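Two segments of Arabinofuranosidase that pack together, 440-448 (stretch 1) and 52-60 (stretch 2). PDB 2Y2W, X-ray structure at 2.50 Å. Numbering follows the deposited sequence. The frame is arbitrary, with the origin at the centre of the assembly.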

# COMPACT_ATOMS: atom_id res chain seq x y z
N HIS D 440 6.20 9.03 44.90
CA HIS D 440 6.52 8.22 46.08
C HIS D 440 6.48 6.69 45.89
O HIS D 440 7.08 5.96 46.68
CB HIS D 440 5.65 8.64 47.27
CG HIS D 440 5.83 10.07 47.66
ND1 HIS D 440 6.89 10.50 48.41
CD2 HIS D 440 5.08 11.17 47.39
CE1 HIS D 440 6.80 11.81 48.60
NE2 HIS D 440 5.71 12.23 47.99
N ALA D 441 5.80 6.22 44.85
CA ALA D 441 5.78 4.79 44.56
C ALA D 441 7.12 4.35 43.98
O ALA D 441 7.31 4.30 42.77
CB ALA D 441 4.63 4.44 43.62
N ARG D 442 8.06 4.04 44.88
CA ARG D 442 9.42 3.67 44.50
C ARG D 442 9.78 2.27 45.00
O ARG D 442 9.14 1.74 45.91
CB ARG D 442 10.43 4.69 45.04
CG ARG D 442 10.31 6.09 44.45
CD ARG D 442 10.72 6.14 42.97
NE ARG D 442 11.16 7.47 42.57
CZ ARG D 442 10.35 8.45 42.17
NH1 ARG D 442 9.04 8.27 42.11
NH2 ARG D 442 10.87 9.62 41.82
N GLY D 443 10.81 1.68 44.38
CA GLY D 443 11.34 0.39 44.80
C GLY D 443 10.56 -0.79 44.25
O GLY D 443 10.46 -0.96 43.03
N GLN D 444 10.01 -1.60 45.15
CA GLN D 444 9.26 -2.80 44.79
C GLN D 444 7.77 -2.62 45.04
O GLN D 444 7.36 -1.90 45.96
CB GLN D 444 9.78 -4.02 45.57
CG GLN D 444 11.21 -4.44 45.24
CD GLN D 444 11.31 -5.38 44.05
OE1 GLN D 444 10.30 -5.83 43.50
NE2 GLN D 444 12.53 -5.69 43.64
N ALA D 445 6.95 -3.27 44.22
CA ALA D 445 5.50 -3.22 44.35
C ALA D 445 4.97 -4.51 44.98
O ALA D 445 5.29 -5.61 44.53
CB ALA D 445 4.84 -2.97 43.00
N TYR D 446 4.16 -4.36 46.02
CA TYR D 446 3.60 -5.49 46.75
C TYR D 446 2.07 -5.49 46.68
O TYR D 446 1.44 -4.44 46.80
CB TYR D 446 4.04 -5.46 48.22
CG TYR D 446 5.49 -5.86 48.44
CD1 TYR D 446 5.84 -7.19 48.62
CD2 TYR D 446 6.50 -4.90 48.50
CE1 TYR D 446 7.16 -7.57 48.84
CE2 TYR D 446 7.83 -5.26 48.72
CZ TYR D 446 8.15 -6.60 48.88
OH TYR D 446 9.46 -6.98 49.09
N ALA D 447 1.50 -6.68 46.48
CA ALA D 447 0.05 -6.85 46.48
C ALA D 447 -0.41 -7.46 47.81
O ALA D 447 -0.34 -8.67 48.00
CB ALA D 447 -0.39 -7.71 45.30
N PRO D 448 -0.88 -6.61 48.74
CA PRO D 448 -1.20 -7.07 50.09
C PRO D 448 -2.46 -7.93 50.13
O PRO D 448 -3.31 -7.82 49.25
CB PRO D 448 -1.42 -5.77 50.87
CG PRO D 448 -1.89 -4.80 49.85
CD PRO D 448 -1.24 -5.19 48.55
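Stretch 2, residues 52-60: DATPVADVP

Stretch 2 lies alongside stretch 1 in the opposite direction. The two come from distant parts of one chain; no touching residues are closer than 382 positions in sequence. Stretch 1 forms an extended strand at 444-446. Stretch 2 is mostly loop, with a weakly bonded strand at about 57-58. Its peptide bond before Thr54 is cis, and Thr54 itself has positive phi (75/75). Val56 departs from the extended conformation, with phi/psi of -72/-57, and Ala57 is almost fully stretched at -174/168.

The antiparallel register is set by Gln444 and Asp58, a non-hydrogen-bonded pair whose CA atoms are 4.2 Å apart. Further along, the CA atoms of Tyr446 and Pro55 are 4.7 Å apart. Three backbone hydrogen bonds join the stretches. Val59 N donates to Gly443 O at 2.9 Å. Ala445 N donates to Ala57 O at 2.7 Å. Val56 N donates to Ala445 O at 2.6 Å. Ala445 thus uses both its N and its O, but its two partners are neighbours in stretch 2. Close CA-H...O contacts supplement these bonds: Asp58 CA is 3.2 Å from Gly443 O, and Gln444 CA is 3.5 Å from Ala57 O. Gly443 has phi/psi of 83/-120, and its positive phi favours glycine.

Tyr446 packs against residues 53-55 of stretch 2. Its CB points sideways, but the ring reaches closer. Pro55 sits over one face of this ring in a CH-pi contact, with Pro55 CB 3.7 Å from the ring centroid and 18° off the normal. Ala53 lies at the ring edge, its CB 3.5 Å from Tyr446 CE1. The cis peptide thus falls between two residues that both pack on the same tyrosine.

Val56 packs against small side chains. Its CB is 4.4 Å from Ala445 CB, and Val56 CG2 is 4.1 Å from Ala447 CB. Gln444 and Asp58 direct their CB atoms to the same face of the sheet, yet their side chains diverge. The end of Gln444 comes nearer to stretch 2, while that of Asp58 leads away and its carboxylate is hydrogen-bonded elsewhere in the structure.

At the other end, Val59 points toward stretch 1 and packs on backbone rather than on side chains. Val59 CG1 is 3.3 Å from Ala441 O and 3.6 Å from Arg442 C. The Arg442 side chain starts away from stretch 2 and adds little to the contact. In all, the two stretches bury 547 Å² between them, both sides summed.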

# COMPACT_ATOMS: atom_id res chain seq x y z
N ASP D 52 5.85 -12.96 54.63
CA ASP D 52 6.97 -13.30 53.75
C ASP D 52 6.65 -13.08 52.27
O ASP D 52 6.17 -13.98 51.57
CB ASP D 52 7.43 -14.74 54.01
CG ASP D 52 8.00 -14.94 55.41
OD1 ASP D 52 8.86 -14.13 55.83
OD2 ASP D 52 7.60 -15.91 56.08
N ALA D 53 6.91 -11.85 51.81
CA ALA D 53 6.79 -11.47 50.41
C ALA D 53 8.17 -10.99 49.93
O ALA D 53 8.88 -10.37 50.73
CB ALA D 53 5.75 -10.39 50.25
N THR D 54 8.60 -11.23 48.68
CA THR D 54 7.86 -11.72 47.48
C THR D 54 6.95 -10.67 46.83
O THR D 54 5.72 -10.73 46.95
CB THR D 54 7.19 -13.13 47.60
OG1 THR D 54 5.94 -13.04 48.30
CG2 THR D 54 8.13 -14.15 48.28
N PRO D 55 7.56 -9.71 46.10
CA PRO D 55 6.85 -8.60 45.47
C PRO D 55 6.32 -8.94 44.08
O PRO D 55 6.61 -10.02 43.55
CB PRO D 55 7.92 -7.50 45.36
CG PRO D 55 9.25 -8.17 45.70
CD PRO D 55 9.00 -9.64 45.81
N VAL D 56 5.55 -8.02 43.51
CA VAL D 56 5.09 -8.13 42.13
C VAL D 56 6.28 -7.86 41.19
O VAL D 56 6.63 -8.71 40.36
CB VAL D 56 3.93 -7.14 41.83
CG1 VAL D 56 3.42 -7.33 40.40
CG2 VAL D 56 2.79 -7.33 42.82
N ALA D 57 6.90 -6.70 41.35
CA ALA D 57 8.02 -6.25 40.52
C ALA D 57 8.61 -4.94 41.04
O ALA D 57 8.01 -4.29 41.91
CB ALA D 57 7.57 -6.07 39.08
N ASP D 58 9.77 -4.57 40.52
CA ASP D 58 10.30 -3.22 40.70
C ASP D 58 9.44 -2.27 39.88
O ASP D 58 9.12 -2.56 38.72
CB ASP D 58 11.76 -3.14 40.26
CG ASP D 58 11.95 -3.43 38.77
OD1 ASP D 58 11.45 -4.48 38.30
OD2 ASP D 58 12.59 -2.62 38.08
N VAL D 59 9.04 -1.14 40.48
CA VAL D 59 8.16 -0.20 39.80
C VAL D 59 8.87 0.52 38.65
O VAL D 59 9.87 1.21 38.87
CB VAL D 59 7.49 0.80 40.78
CG1 VAL D 59 8.52 1.46 41.70
CG2 VAL D 59 6.68 1.86 40.03
N PRO D 60 8.36 0.34 37.41
CA PRO D 60 8.92 1.04 36.25
C PRO D 60 8.57 2.53 36.28
O PRO D 60 7.42 2.88 36.57
CB PRO D 60 8.25 0.35 35.06
CG PRO D 60 6.97 -0.19 35.60
CD PRO D 60 7.22 -0.52 37.04